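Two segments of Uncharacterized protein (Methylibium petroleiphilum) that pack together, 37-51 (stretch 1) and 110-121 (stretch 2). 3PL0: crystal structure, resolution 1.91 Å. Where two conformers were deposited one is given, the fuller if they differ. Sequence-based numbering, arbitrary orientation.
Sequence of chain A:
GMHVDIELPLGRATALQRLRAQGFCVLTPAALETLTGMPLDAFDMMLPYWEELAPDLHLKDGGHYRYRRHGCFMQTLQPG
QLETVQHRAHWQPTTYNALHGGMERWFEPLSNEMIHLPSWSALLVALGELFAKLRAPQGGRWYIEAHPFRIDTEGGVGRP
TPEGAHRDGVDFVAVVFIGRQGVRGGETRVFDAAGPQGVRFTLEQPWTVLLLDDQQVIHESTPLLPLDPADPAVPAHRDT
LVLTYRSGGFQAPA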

# COMPACT_ATOMS: atom_id res chain seq x y z
N GLY A 37 -16.69 -1.67 8.46
CA GLY A 37 -17.96 -2.38 8.58
C GLY A 37 -18.15 -3.64 7.74
O GLY A 37 -19.27 -4.05 7.50
N MSE A 38 -17.05 -4.25 7.32
CA MSE A 38 -17.02 -5.44 6.47
C MSE A 38 -16.29 -6.51 7.25
O MSE A 38 -15.22 -6.25 7.79
CB MSE A 38 -16.13 -5.23 5.26
CG MSE A 38 -16.69 -4.54 4.10
SE MSE A 38 -17.88 -5.69 3.14
CE MSE A 38 -19.36 -4.61 3.74
N PRO A 39 -16.83 -7.73 7.28
CA PRO A 39 -16.16 -8.82 7.95
C PRO A 39 -14.97 -9.37 7.14
O PRO A 39 -14.92 -9.25 5.91
CB PRO A 39 -17.27 -9.85 8.11
CG PRO A 39 -18.16 -9.62 6.97
CD PRO A 39 -18.17 -8.11 6.80
N LEU A 40 -14.01 -9.95 7.84
CA LEU A 40 -12.82 -10.44 7.16
C LEU A 40 -13.15 -11.41 6.03
O LEU A 40 -12.40 -11.45 5.04
CB LEU A 40 -11.87 -11.10 8.15
CG LEU A 40 -11.14 -10.14 9.10
CD1 LEU A 40 -10.29 -10.94 10.08
CD2 LEU A 40 -10.29 -9.10 8.35
N ASP A 41 -14.23 -12.20 6.11
CA ASP A 41 -14.56 -13.13 5.02
C ASP A 41 -14.78 -12.39 3.71
O ASP A 41 -14.43 -12.90 2.64
CB ASP A 41 -15.79 -13.99 5.36
CG ASP A 41 -15.50 -15.03 6.46
OD1 ASP A 41 -14.33 -15.17 6.89
OD2 ASP A 41 -16.45 -15.72 6.89
N ALA A 42 -15.38 -11.18 3.79
CA ALA A 42 -15.62 -10.39 2.58
C ALA A 42 -14.30 -9.88 2.01
O ALA A 42 -14.18 -9.76 0.82
CB ALA A 42 -16.59 -9.21 2.82
N PHE A 43 -13.33 -9.55 2.85
CA PHE A 43 -11.99 -9.17 2.36
C PHE A 43 -11.29 -10.37 1.70
O PHE A 43 -10.61 -10.22 0.70
CB PHE A 43 -11.13 -8.57 3.47
CG PHE A 43 -11.53 -7.20 3.82
CD1 PHE A 43 -11.18 -6.13 2.98
CD2 PHE A 43 -12.29 -6.96 4.94
CE1 PHE A 43 -11.61 -4.87 3.28
CE2 PHE A 43 -12.70 -5.67 5.25
CZ PHE A 43 -12.36 -4.63 4.43
N ASP A 44 -11.52 -11.57 2.25
CA ASP A 44 -10.89 -12.77 1.69
C ASP A 44 -11.26 -13.04 0.24
O ASP A 44 -10.49 -13.68 -0.47
CB ASP A 44 -11.15 -14.00 2.56
CG ASP A 44 -10.31 -14.00 3.85
OD1 ASP A 44 -9.29 -13.28 3.95
OD2 ASP A 44 -10.72 -14.70 4.80
N MSE A 45 -12.41 -12.53 -0.20
CA MSE A 45 -12.85 -12.63 -1.60
C MSE A 45 -11.83 -12.08 -2.59
O MSE A 45 -11.84 -12.44 -3.76
CB MSE A 45 -14.19 -11.90 -1.78
CG MSE A 45 -15.35 -12.56 -1.03
SE MSE A 45 -15.70 -14.41 -1.58
CE MSE A 45 -16.06 -14.10 -3.48
N MSE A 46 -10.96 -11.20 -2.11
CA MSE A 46 -9.97 -10.55 -2.95
C MSE A 46 -8.74 -11.40 -3.14
O MSE A 46 -7.99 -11.18 -4.08
CB MSE A 46 -9.55 -9.22 -2.32
CG MSE A 46 -10.63 -8.11 -2.38
SE MSE A 46 -10.15 -6.54 -1.28
CE MSE A 46 -8.38 -6.53 -1.80
N LEU A 47 -8.50 -12.34 -2.23
CA LEU A 47 -7.25 -13.11 -2.25
C LEU A 47 -6.96 -13.89 -3.56
O LEU A 47 -5.83 -13.94 -4.01
CB LEU A 47 -7.20 -14.06 -1.05
CG LEU A 47 -7.23 -13.47 0.34
CD1 LEU A 47 -7.49 -14.56 1.42
CD2 LEU A 47 -5.92 -12.73 0.62
N PRO A 48 -7.98 -14.47 -4.21
CA PRO A 48 -7.58 -15.19 -5.41
C PRO A 48 -6.95 -14.34 -6.54
O PRO A 48 -6.23 -14.91 -7.40
CB PRO A 48 -8.89 -15.85 -5.88
CG PRO A 48 -9.72 -15.96 -4.64
CD PRO A 48 -9.35 -14.82 -3.78
N TYR A 49 -7.16 -13.02 -6.53
CA TYR A 49 -6.61 -12.16 -7.57
C TYR A 49 -5.11 -12.02 -7.45
O TYR A 49 -4.45 -11.78 -8.44
CB TYR A 49 -7.31 -10.78 -7.59
CG TYR A 49 -8.77 -10.97 -7.90
CD1 TYR A 49 -9.19 -11.20 -9.20
CD2 TYR A 49 -9.71 -11.06 -6.87
CE1 TYR A 49 -10.53 -11.43 -9.49
CE2 TYR A 49 -11.04 -11.30 -7.13
CZ TYR A 49 -11.45 -11.49 -8.46
OH TYR A 49 -12.78 -11.71 -8.72
N TRP A 50 -4.56 -12.22 -6.26
CA TRP A 50 -3.10 -12.27 -6.10
C TRP A 50 -2.46 -13.51 -6.80
O TRP A 50 -1.26 -13.56 -6.91
CB TRP A 50 -2.68 -12.17 -4.62
CG TRP A 50 -2.53 -10.77 -4.22
CD1 TRP A 50 -1.37 -10.10 -4.10
CD2 TRP A 50 -3.57 -9.82 -3.98
NE1 TRP A 50 -1.60 -8.79 -3.78
CE2 TRP A 50 -2.95 -8.59 -3.69
CE3 TRP A 50 -4.97 -9.90 -3.92
CZ2 TRP A 50 -3.67 -7.44 -3.37
CZ3 TRP A 50 -5.70 -8.75 -3.63
CH2 TRP A 50 -5.02 -7.52 -3.36
N GLU A 51 -3.25 -14.46 -7.29
CA GLU A 51 -2.67 -15.55 -8.10
C GLU A 51 -2.62 -15.18 -9.59
O GLU A 51 -2.12 -15.97 -10.40
CB GLU A 51 -3.47 -16.84 -7.92
CG GLU A 51 -3.67 -17.25 -6.50
CD GLU A 51 -2.36 -17.48 -5.77
OE1 GLU A 51 -1.36 -17.89 -6.41
OE2 GLU A 51 -2.33 -17.21 -4.54
N LEU A 110 -6.38 -3.75 -12.99
CA LEU A 110 -7.01 -4.59 -12.00
C LEU A 110 -8.14 -5.38 -12.63
O LEU A 110 -8.76 -4.95 -13.62
CB LEU A 110 -7.59 -3.71 -10.89
CG LEU A 110 -6.70 -2.69 -10.18
CD1 LEU A 110 -7.51 -1.80 -9.21
CD2 LEU A 110 -5.54 -3.41 -9.47
N SER A 111 -8.40 -6.54 -12.05
CA SER A 111 -9.53 -7.33 -12.44
C SER A 111 -10.79 -6.52 -12.22
O SER A 111 -11.04 -5.99 -11.14
CB SER A 111 -9.60 -8.61 -11.62
OG SER A 111 -10.94 -9.03 -11.47
N ASN A 112 -11.65 -6.51 -13.21
CA ASN A 112 -12.92 -5.86 -13.05
C ASN A 112 -13.81 -6.51 -11.97
O ASN A 112 -14.51 -5.82 -11.24
CB ASN A 112 -13.63 -5.86 -14.40
CG ASN A 112 -14.69 -4.85 -14.44
OD1 ASN A 112 -15.85 -5.20 -14.46
ND2 ASN A 112 -14.32 -3.58 -14.33
N GLU A 113 -13.76 -7.82 -11.84
CA GLU A 113 -14.53 -8.54 -10.82
C GLU A 113 -14.05 -8.10 -9.43
O GLU A 113 -14.86 -7.80 -8.56
CB GLU A 113 -14.36 -10.03 -10.99
CG GLU A 113 -15.60 -10.85 -10.73
N MSE A 114 -12.75 -8.05 -9.20
CA MSE A 114 -12.25 -7.67 -7.88
C MSE A 114 -12.74 -6.27 -7.47
O MSE A 114 -13.17 -6.06 -6.32
CB MSE A 114 -10.71 -7.71 -7.84
CG MSE A 114 -10.17 -7.53 -6.44
SE MSE A 114 -8.22 -7.22 -6.54
CE MSE A 114 -8.16 -5.44 -7.31
N ILE A 115 -12.66 -5.30 -8.38
CA ILE A 115 -13.06 -3.95 -7.99
C ILE A 115 -14.56 -3.78 -7.72
O ILE A 115 -14.96 -2.78 -7.12
CB ILE A 115 -12.52 -2.83 -8.92
CG1 ILE A 115 -13.17 -2.86 -10.30
CG2 ILE A 115 -11.02 -2.88 -9.10
CD1 ILE A 115 -12.79 -1.60 -11.10
N HIS A 116 -15.39 -4.76 -8.11
CA HIS A 116 -16.83 -4.72 -7.80
C HIS A 116 -17.20 -5.47 -6.54
O HIS A 116 -18.36 -5.53 -6.18
CB HIS A 116 -17.67 -5.18 -9.01
CG HIS A 116 -17.73 -4.14 -10.07
ND1 HIS A 116 -16.75 -4.01 -11.03
CD2 HIS A 116 -18.60 -3.12 -10.26
CE1 HIS A 116 -17.03 -2.96 -11.79
NE2 HIS A 116 -18.14 -2.41 -11.34
N LEU A 117 -16.22 -6.01 -5.83
CA LEU A 117 -16.51 -6.67 -4.57
C LEU A 117 -16.90 -5.63 -3.54
O LEU A 117 -16.37 -4.53 -3.54
CB LEU A 117 -15.26 -7.43 -4.07
CG LEU A 117 -14.87 -8.70 -4.82
CD1 LEU A 117 -13.49 -9.21 -4.32
CD2 LEU A 117 -15.94 -9.79 -4.68
N PRO A 118 -17.80 -6.00 -2.63
CA PRO A 118 -18.19 -5.05 -1.62
C PRO A 118 -17.04 -4.61 -0.75
O PRO A 118 -16.94 -3.43 -0.45
CB PRO A 118 -19.26 -5.81 -0.82
CG PRO A 118 -19.82 -6.77 -1.79
CD PRO A 118 -18.71 -7.15 -2.69
N SER A 119 -16.13 -5.53 -0.41
CA SER A 119 -15.01 -5.18 0.43
C SER A 119 -14.06 -4.19 -0.22
O SER A 119 -13.41 -3.41 0.47
CB SER A 119 -14.24 -6.45 0.84
OG SER A 119 -13.76 -7.16 -0.30
N TRP A 120 -13.92 -4.27 -1.53
CA TRP A 120 -13.04 -3.34 -2.25
C TRP A 120 -13.46 -1.88 -2.01
O TRP A 120 -12.67 -1.07 -1.53
CB TRP A 120 -13.00 -3.64 -3.75
CG TRP A 120 -12.05 -2.73 -4.52
CD1 TRP A 120 -12.38 -1.63 -5.28
CD2 TRP A 120 -10.61 -2.80 -4.54
NE1 TRP A 120 -11.24 -1.03 -5.78
CE2 TRP A 120 -10.15 -1.74 -5.35
CE3 TRP A 120 -9.68 -3.68 -3.98
CZ2 TRP A 120 -8.79 -1.54 -5.61
CZ3 TRP A 120 -8.33 -3.49 -4.23
CH2 TRP A 120 -7.89 -2.41 -5.02
N SER A 121 -14.72 -1.56 -2.34
CA SER A 121 -15.23 -0.20 -2.05
C SER A 121 -15.20 0.16 -0.56
O SER A 121 -14.82 1.27 -0.23
CB SER A 121 -16.65 -0.02 -2.60
OG SER A 121 -16.61 0.02 -4.02
O HOH W 1 -16.44 -8.65 -0.84

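What holds Ser119 so close to stretch 1? Its CA-to-CB bond points toward the partner, and the p rotamer (chi1 59°) brings OG to 2.9 Å from Ala42 O, to which it donates the one direct hydrogen bond between the stretches. Water 1 reinforces the join, donating to Ala42 O (3.0 Å from the water oxygen) and accepting from Ser119 N (3.2 Å). While OG is occupied there, Ser119 CB lies over one face of the Phe43 ring, 4.0 Å from its centroid and 22° off the normal. Phe43 starts its side chain away from stretch 2, yet with chi1 at -74° and chi2 at -76° its ring comes back within reach, CD1 standing 3.7 Å from Ser119 CB.

How does Tyr49 fit against stretch 2? Tyr49's CA-to-CB bond points toward the partner, and the m rotamer (chi1 -62°) lays the ring along the segment from Ser111 to Met114. Met114 CB sits over one face, 3.6 Å from the centroid and just 11° off the normal, a well-centred CH-pi contact. Farther out, Tyr49 OH approaches Glu113 CB at 3.2 Å, and Tyr49 CE1 lies 3.1 Å from Ser111 OG. That serine, in the t rotamer (chi1 150°), turns OG back to its own chain, where it accepts from Met114 N at 3.1 Å and caps the weakly bonded helix that follows.

How do Met46 and Met114, both selenomethionines, share the space between the stretches? They differ chiefly in chi1, m (-72°) in Met46 and t (-171°) in Met114; both then run t and p. Met114 leaves its backbone toward stretch 1, but its torsions lead its end away, so CG is left 3.6 Å from Tyr49 CD2 while SE reaches Trp50, 4.1 Å from CZ3. Met46 starts sideways. Its CG packs 4.1 Å from Met114 CG and 3.6 Å from Leu117 CD1; the t chi2 extends the chain to SE, and the p chi3 (42°) then sets CE at the edge of the Trp120 ring, 3.8 Å from CE3. Trp120 itself sets out away from stretch 1, and its ring meets that methyl close to the ring plane.

What do Leu117 and the outer selenomethionines add? Leu117, m and t, points toward stretch 1 and places CD1 among several neighbours: besides Met46, it lies 4.3 Å from Tyr49 CE2. Met45 meets Leu117 CD1 with its O at 3.7 Å and its CB at 3.8 Å, while its three m torsions lead the end of the side chain away from stretch 2. Met38 also points toward the partner, but its end stays there, with SE 4.2 Å from Pro118 CB and 4.0 Å from Ser119 N.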